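Local structure of glycosyl transferase (Staphylococcus aureus, 5TZJ) at residues A[181-184]-A[185-189]; A[248-251]-A[252-256]; A[292-295]-A[296-299]. The protein is a glycosyltransferase with a family 2 domain followed by a TarS-type linker domain, modelled here with bound uridine-diphosphate-N-acetylglucosamine. All coordinates share one frame; numbering follows the deposited sequence.

Interaction 1 (A[181-184]-A[185-189])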
loop_
_atom_site.group_PDB
_atom_site.type_symbol
_atom_site.label_atom_id
_atom_site.label_comp_id
_atom_site.label_asym_id
_atom_site.label_seq_id
_atom_site.Cartn_x
_atom_site.Cartn_y
_atom_site.Cartn_z
ATOM N N PHE A 181 -2.002 -7.030 0.020
ATOM C CA PHE A 181 -0.795 -7.850 0.014
ATOM C C PHE A 181 0.114 -7.501 1.185
ATOM O O PHE A 181 0.540 -8.376 1.945
ATOM C CB PHE A 181 -0.065 -7.637 -1.307
ATOM C CG PHE A 181 1.282 -8.384 -1.404
ATOM C CD1 PHE A 181 1.312 -9.690 -1.914
ATOM C CD2 PHE A 181 2.460 -7.780 -1.029
ATOM C CE1 PHE A 181 2.525 -10.403 -2.022
ATOM C CE2 PHE A 181 3.720 -8.494 -1.111
ATOM C CZ PHE A 181 3.735 -9.803 -1.623
ATOM N N THR A 182 0.417 -6.223 1.350
ATOM C CA THR A 182 1.359 -5.847 2.392
ATOM C C THR A 182 0.716 -5.931 3.776
ATOM O O THR A 182 1.392 -6.287 4.736
ATOM C CB THR A 182 1.885 -4.438 2.111
ATOM O OG1 THR A 182 2.689 -4.477 0.910
ATOM C CG2 THR A 182 2.720 -3.903 3.329
ATOM N N MET A 183 -0.594 -5.671 3.889
ATOM C CA MET A 183 -1.238 -5.829 5.196
ATOM C C MET A 183 -1.213 -7.285 5.631
ATOM O O MET A 183 -0.942 -7.586 6.807
ATOM C CB MET A 183 -2.689 -5.297 5.176
ATOM C CG MET A 183 -2.811 -3.818 5.395
ATOM S SD MET A 183 -2.236 -3.218 7.028
ATOM C CE MET A 183 -2.945 -4.445 8.126
ATOM N N LYS A 184 -1.489 -8.202 4.694
ATOM C CA LYS A 184 -1.335 -9.632 4.962
ATOM C C LYS A 184 0.094 -9.960 5.392
ATOM O O LYS A 184 0.309 -10.726 6.343
ATOM C CB LYS A 184 -1.696 -10.460 3.711
ATOM C CG LYS A 184 -3.201 -10.675 3.443
ATOM C CD LYS A 184 -3.435 -11.415 2.088
ATOM C CE LYS A 184 -4.934 -11.675 1.788
ATOM N NZ LYS A 184 -5.218 -12.317 0.449
ATOM N N ALA A 185 1.084 -9.420 4.684
ATOM C CA ALA A 185 2.469 -9.735 5.051
ATOM C C ALA A 185 2.785 -9.172 6.432
ATOM O O ALA A 185 3.449 -9.827 7.241
ATOM C CB ALA A 185 3.448 -9.171 4.018
ATOM N N TYR A 186 2.294 -7.962 6.728
ATOM C CA TYR A 186 2.498 -7.412 8.073
ATOM C C TYR A 186 1.847 -8.299 9.126
ATOM O O TYR A 186 2.453 -8.611 10.168
ATOM C CB TYR A 186 1.918 -6.004 8.167
ATOM C CG TYR A 186 2.686 -4.862 7.511
ATOM C CD1 TYR A 186 4.028 -4.944 7.258
ATOM C CD2 TYR A 186 2.026 -3.665 7.191
ATOM C CE1 TYR A 186 4.720 -3.835 6.677
ATOM C CE2 TYR A 186 2.683 -2.563 6.655
ATOM C CZ TYR A 186 4.040 -2.657 6.391
ATOM O OH TYR A 186 4.665 -1.566 5.826
ATOM N N LEU A 187 0.591 -8.689 8.891
ATOM C CA LEU A 187 -0.160 -9.450 9.889
ATOM C C LEU A 187 0.468 -10.828 10.187
ATOM O O LEU A 187 0.313 -11.355 11.293
ATOM C CB LEU A 187 -1.611 -9.595 9.427
ATOM C CG LEU A 187 -2.535 -8.354 9.536
ATOM C CD1 LEU A 187 -3.834 -8.545 8.749
ATOM C CD2 LEU A 187 -2.856 -7.954 11.011
ATOM N N ASN A 188 1.159 -11.435 9.226
ATOM C CA ASN A 188 1.709 -12.773 9.398
ATOM C C ASN A 188 3.171 -12.802 9.828
ATOM O O ASN A 188 3.665 -13.872 10.197
ATOM C CB ASN A 188 1.575 -13.573 8.086
ATOM C CG ASN A 188 0.161 -14.042 7.861
ATOM O OD1 ASN A 188 -0.292 -15.009 8.487
ATOM N ND2 ASN A 188 -0.561 -13.347 6.995
ATOM N N ALA A 189 3.877 -11.681 9.787
ATOM C CA ALA A 189 5.314 -11.732 9.978
ATOM C C ALA A 189 5.619 -11.830 11.462
ATOM O O ALA A 189 4.907 -11.275 12.294
ATOM C CB ALA A 189 5.990 -10.495 9.390
#

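Interaction 2 (A[248-251]-A[252-256])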
loop_
_atom_site.group_PDB
_atom_site.type_symbol
_atom_site.label_atom_id
_atom_site.label_comp_id
_atom_site.label_asym_id
_atom_site.label_seq_id
_atom_site.Cartn_x
_atom_site.Cartn_y
_atom_site.Cartn_z
ATOM N N GLU A 248 -6.275 1.911 13.340
ATOM C CA GLU A 248 -5.158 2.623 12.715
ATOM C C GLU A 248 -5.278 2.599 11.197
ATOM O O GLU A 248 -4.917 3.585 10.521
ATOM C CB GLU A 248 -3.795 2.022 13.092
ATOM C CG GLU A 248 -3.317 2.394 14.480
ATOM C CD GLU A 248 -3.440 3.896 14.804
ATOM O OE1 GLU A 248 -3.047 4.774 13.960
ATOM O OE2 GLU A 248 -3.938 4.174 15.921
ATOM N N PHE A 249 -5.677 1.448 10.648
ATOM C CA PHE A 249 -5.887 1.379 9.208
ATOM C C PHE A 249 -6.968 2.367 8.785
ATOM O O PHE A 249 -6.855 3.014 7.736
ATOM C CB PHE A 249 -6.271 -0.046 8.750
ATOM C CG PHE A 249 -6.495 -0.115 7.251
ATOM C CD1 PHE A 249 -5.417 -0.032 6.379
ATOM C CD2 PHE A 249 -7.777 -0.071 6.731
ATOM C CE1 PHE A 249 -5.611 -0.017 4.977
ATOM C CE2 PHE A 249 -7.969 -0.071 5.335
ATOM C CZ PHE A 249 -6.886 -0.039 4.475
ATOM N N LEU A 250 -8.016 2.500 9.593
ATOM C CA LEU A 250 -9.084 3.445 9.243
ATOM C C LEU A 250 -8.594 4.899 9.336
ATOM O O LEU A 250 -8.948 5.721 8.492
ATOM C CB LEU A 250 -10.300 3.207 10.138
ATOM C CG LEU A 250 -11.025 1.861 9.931
ATOM C CD1 LEU A 250 -12.099 1.631 11.044
ATOM C CD2 LEU A 250 -11.705 1.815 8.542
ATOM N N ASN A 251 -7.740 5.229 10.334
ATOM C CA ASN A 251 -7.172 6.577 10.400
ATOM C C ASN A 251 -6.407 6.919 9.123
ATOM O O ASN A 251 -6.560 8.013 8.556
ATOM C CB ASN A 251 -6.222 6.697 11.598
ATOM C CG ASN A 251 -6.962 6.748 12.925
ATOM O OD1 ASN A 251 -8.158 7.087 13.006
ATOM N ND2 ASN A 251 -6.258 6.415 13.977
ATOM N N ARG A 252 -5.499 6.012 8.725
ATOM C CA ARG A 252 -4.753 6.164 7.488
ATOM C C ARG A 252 -5.695 6.355 6.299
ATOM O O ARG A 252 -5.518 7.273 5.483
ATOM C CB ARG A 252 -3.875 4.923 7.275
ATOM C CG ARG A 252 -3.395 4.766 5.814
ATOM C CD ARG A 252 -3.496 3.302 5.244
ATOM N NE ARG A 252 -3.402 3.353 3.772
ATOM C CZ ARG A 252 -2.260 3.417 3.098
ATOM N NH1 ARG A 252 -1.112 3.343 3.739
ATOM N NH2 ARG A 252 -2.265 3.517 1.762
ATOM N N HIS A 253 -6.663 5.460 6.173
ATOM C CA HIS A 253 -7.488 5.395 4.952
ATOM C C HIS A 253 -8.286 6.676 4.775
ATOM O O HIS A 253 -8.262 7.299 3.707
ATOM C CB HIS A 253 -8.434 4.214 5.037
ATOM C CG HIS A 253 -9.441 4.175 3.925
ATOM N ND1 HIS A 253 -9.147 3.610 2.704
ATOM C CD2 HIS A 253 -10.711 4.655 3.830
ATOM C CE1 HIS A 253 -10.196 3.734 1.898
ATOM N NE2 HIS A 253 -11.164 4.361 2.555
ATOM N N PHE A 254 -8.958 7.120 5.858
ATOM C CA PHE A 254 -9.811 8.303 5.784
ATOM C C PHE A 254 -9.002 9.577 5.674
ATOM O O PHE A 254 -9.541 10.588 5.194
ATOM C CB PHE A 254 -10.765 8.386 7.012
ATOM C CG PHE A 254 -12.011 7.549 6.854
ATOM C CD1 PHE A 254 -11.984 6.168 7.102
ATOM C CD2 PHE A 254 -13.198 8.141 6.433
ATOM C CE1 PHE A 254 -13.114 5.403 6.935
ATOM C CE2 PHE A 254 -14.333 7.391 6.290
ATOM C CZ PHE A 254 -14.309 6.025 6.525
ATOM N N SER A 255 -7.708 9.541 6.063
ATOM C CA SER A 255 -6.851 10.706 5.927
ATOM C C SER A 255 -6.205 10.802 4.562
ATOM O O SER A 255 -5.985 11.917 4.080
ATOM C CB SER A 255 -5.719 10.712 6.969
ATOM O OG SER A 255 -6.243 10.590 8.265
ATOM N N PHE A 256 -5.835 9.661 3.937
ATOM C CA PHE A 256 -4.963 9.748 2.783
ATOM C C PHE A 256 -5.544 9.158 1.519
ATOM O O PHE A 256 -5.057 9.481 0.440
ATOM C CB PHE A 256 -3.599 9.116 3.099
ATOM C CG PHE A 256 -2.861 9.876 4.152
ATOM C CD1 PHE A 256 -2.566 11.216 3.959
ATOM C CD2 PHE A 256 -2.550 9.301 5.373
ATOM C CE1 PHE A 256 -1.912 11.971 4.949
ATOM C CE2 PHE A 256 -1.899 10.037 6.349
ATOM C CZ PHE A 256 -1.580 11.373 6.131
#

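Interaction 3 (A[292-295]-A[296-299])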
loop_
_atom_site.group_PDB
_atom_site.type_symbol
_atom_site.label_atom_id
_atom_site.label_comp_id
_atom_site.label_asym_id
_atom_site.label_seq_id
_atom_site.Cartn_x
_atom_site.Cartn_y
_atom_site.Cartn_z
ATOM N N LEU A 292 -12.248 3.858 18.803
ATOM C CA LEU A 292 -10.789 3.903 18.798
ATOM C C LEU A 292 -10.190 4.745 17.683
ATOM O O LEU A 292 -8.970 4.931 17.700
ATOM C CB LEU A 292 -10.183 2.496 18.663
ATOM C CG LEU A 292 -10.728 1.374 19.541
ATOM C CD1 LEU A 292 -10.048 0.053 19.106
ATOM C CD2 LEU A 292 -10.485 1.701 20.979
ATOM N N VAL A 293 -10.964 5.163 16.663
ATOM C CA VAL A 293 -10.411 5.974 15.564
ATOM C C VAL A 293 -10.350 7.442 15.999
ATOM O O VAL A 293 -10.966 7.808 17.005
ATOM C CB VAL A 293 -11.244 5.840 14.276
ATOM C CG1 VAL A 293 -11.358 4.361 13.905
ATOM C CG2 VAL A 293 -12.651 6.465 14.474
ATOM N N MET A 294 -9.671 8.290 15.211
ATOM C CA MET A 294 -9.699 9.735 15.440
ATOM C C MET A 294 -11.139 10.245 15.552
ATOM O O MET A 294 -11.985 9.923 14.730
ATOM C CB MET A 294 -8.983 10.474 14.317
ATOM C CG MET A 294 -7.461 10.334 14.413
ATOM S SD MET A 294 -6.641 11.321 13.125
ATOM C CE MET A 294 -7.142 10.484 11.614
ATOM N N SER A 295 -11.421 11.023 16.614
ATOM C CA SER A 295 -12.809 11.418 16.826
ATOM C C SER A 295 -13.459 12.083 15.605
ATOM O O SER A 295 -14.657 11.934 15.386
ATOM C CB SER A 295 -12.859 12.350 18.065
ATOM O OG SER A 295 -11.938 13.378 17.822
ATOM N N LYS A 296 -12.720 12.858 14.814
ATOM C CA LYS A 296 -13.353 13.483 13.645
ATOM C C LYS A 296 -13.878 12.459 12.640
ATOM O O LYS A 296 -14.818 12.764 11.869
ATOM C CB LYS A 296 -12.369 14.442 12.957
ATOM C CG LYS A 296 -11.141 13.694 12.316
ATOM C CD LYS A 296 -10.152 14.644 11.694
ATOM C CE LYS A 296 -8.868 13.924 11.160
ATOM N NZ LYS A 296 -7.916 14.864 10.477
ATOM N N LEU A 297 -13.379 11.220 12.686
ATOM C CA LEU A 297 -13.856 10.228 11.716
ATOM C C LEU A 297 -15.119 9.525 12.157
ATOM O O LEU A 297 -15.757 8.872 11.322
ATOM C CB LEU A 297 -12.784 9.145 11.451
ATOM C CG LEU A 297 -11.526 9.837 10.910
ATOM C CD1 LEU A 297 -10.301 8.826 10.660
ATOM C CD2 LEU A 297 -11.828 10.708 9.632
ATOM N N ARG A 298 -15.462 9.615 13.462
ATOM C CA ARG A 298 -16.571 8.838 14.009
ATOM C C ARG A 298 -17.895 9.157 13.323
ATOM O O ARG A 298 -18.640 8.201 13.014
ATOM C CB ARG A 298 -16.682 9.033 15.546
ATOM C CG ARG A 298 -15.339 8.719 16.201
ATOM C CD ARG A 298 -15.395 8.318 17.746
ATOM N NE ARG A 298 -13.968 8.205 18.142
ATOM C CZ ARG A 298 -13.413 8.883 19.160
ATOM N NH1 ARG A 298 -14.148 9.671 19.923
ATOM N NH2 ARG A 298 -12.112 8.785 19.398
ATOM N N PRO A 299 -18.224 10.414 13.005
ATOM C CA PRO A 299 -19.485 10.638 12.247
ATOM C C PRO A 299 -19.393 10.133 10.805
ATOM O O PRO A 299 -20.422 9.784 10.214
ATOM C CB PRO A 299 -19.675 12.158 12.288
ATOM C CG PRO A 299 -18.302 12.714 12.549
ATOM C CD PRO A 299 -17.565 11.689 13.374
#

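Interaction 1 (A[181-184]-A[185-189])
With chi1 of -67°, T182 sets its methyl CG2 anti to the backbone N, while Y186, one helical turn on, carries its ring beside its own backbone N (chi1 -75°). The two side chains therefore run alongside each other, and T182 CG2 rests over one face of the Y186 ring, 3.7 Å from its centroid and displaced toward the rim: a CH-pi contact. Threonine suits the place because its branches divide the work: OG1 bonds the hydroxyl of Y157 and the carbonyl of L151. Y186 likewise buries its ring and satisfies OH on the carbonyl of T150. M183 SD lies near the plane of the same ring, at its edge, 4.3 Å from Y186 CD2, and the bent chain brings M183 CE to 4.2 Å from L187 CG. At the last turn K184 O is gripped twice, by N188 N at 3.1 Å and by N188 ND2 at 2.8 Å, from opposite faces of the carbonyl plane. A185 lies against helix 159-164, M183 and L187 against helix 218-233. This i to i+3 and i to i+4 packing is typical of a largely buried helix, here 177-188 of a GT-A glycosyltransferase, with the T182 side chain about 9 Å from bound uridine-diphosphate-N-acetylglucosamine.

Interaction 2 (A[248-251]-A[252-256])
F249 and R252 cross at a slant, three residues apart on helix 239-256, one of the helices of the TarS-type linker domain. Their ring and guanidinium planes are only 4° apart, yet what meets the phenyl ring is the aliphatic part of the arginine: R252 CD lies 3.9 Å from F249 CE1. A bend at chi2 (-136°) turns the arginine chain, and its NH1 goes on to bond the carbonyl of I148, so one residue supplies both an apolar stem and a polar end. H253 CB also approaches the F249 ring obliquely; its imidazole leads elsewhere, meeting F281 of helix 271-282 edge-to-face and bonding T259 through NE2, on a face whose large apolar groups suit packing against that helix and helix 218-233. L250 and F254, four residues apart, point the same way side by side, with L250 CD2 4.2 Å from F254 CE1. The edge of the F254 ring is turned to the L250 carbonyl: L250 O lies near the ring plane, 3.4 Å from F254 CD1, while still accepting a hydrogen bond from F254 N. N251 instead directs OD1 to the backbone of M294. Its carbonyl oxygen takes two donors from S255 on opposite faces of the carbonyl plane: S255 N at 3.1 Å and, with chi1 of -54° placing the hydroxyl beside the serine's own N, S255 OG at 2.6 Å from N251 O.

Interaction 3 (A[292-295]-A[296-299])
The carbonyl oxygen of V293 is held by two nitrogens of the R298 guanidinium. R298 NH2 gives the stronger bond, 2.8 Å from V293 O and approaching the oxygen almost head-on to its C=O bond, although the oxygen lies 19° out of the guanidinium plane; R298 NE adds a weak bond at 3.2 Å to V293 O. Arginine suits this place because its chain, extended from CG to NE, reaches back over the turn and ends in a flat group with several donors. That group lies across the backbone of S295, whose CA sits 3.5 Å above the guanidinium plane, over its centre. Besides this, NE makes a weak bond to the carbonyl of D290, earlier in the same loop. The chain itself is tightly wound here: L297 N bonds M294 O at 2.8 Å and R298 N bonds S295 O at 3.1 Å, two successive i to i+3 bonds, the pattern of a 3-10-like turn. Beside them M294 and L297 lie next to each other and point the same way, with M294 CE 3.7 Å from L297 CD1; M294 SD and CE also lie beside K296 CE. V293 CG2 closes on L297 CB at 4.0 Å, the two side chains crossing near a right angle. V293, M294 and L297 rest on helix 239-256, S295 bonds G347 of strand 344-348 through OG, and P299 of helix 298-305 packs against helix 309-321 and that strand.

In the fold
Interactions 1 and 2 are buried stretches within single helices, their centres about 17 Å apart and their nearest atoms about 5 Å apart; both helices pack against helix 218-233. Interaction 3, its centre about 22 Å from the centre of the chain, is partly buried and forms a turn leading into a helix. In the first two, aromatic and aliphatic groups dominate, and a polar side chain near the C-terminal end doubles up on a carbonyl: an amide in one, a hydroxyl in the other. The third adds to its apolar packing a guanidinium bonded to a loop carbonyl. Interactions 2 and 3 join directly, through N251 OD1 to M294 N, at 2.9 Å a probable hydrogen bond, and through packing of S255 against M294.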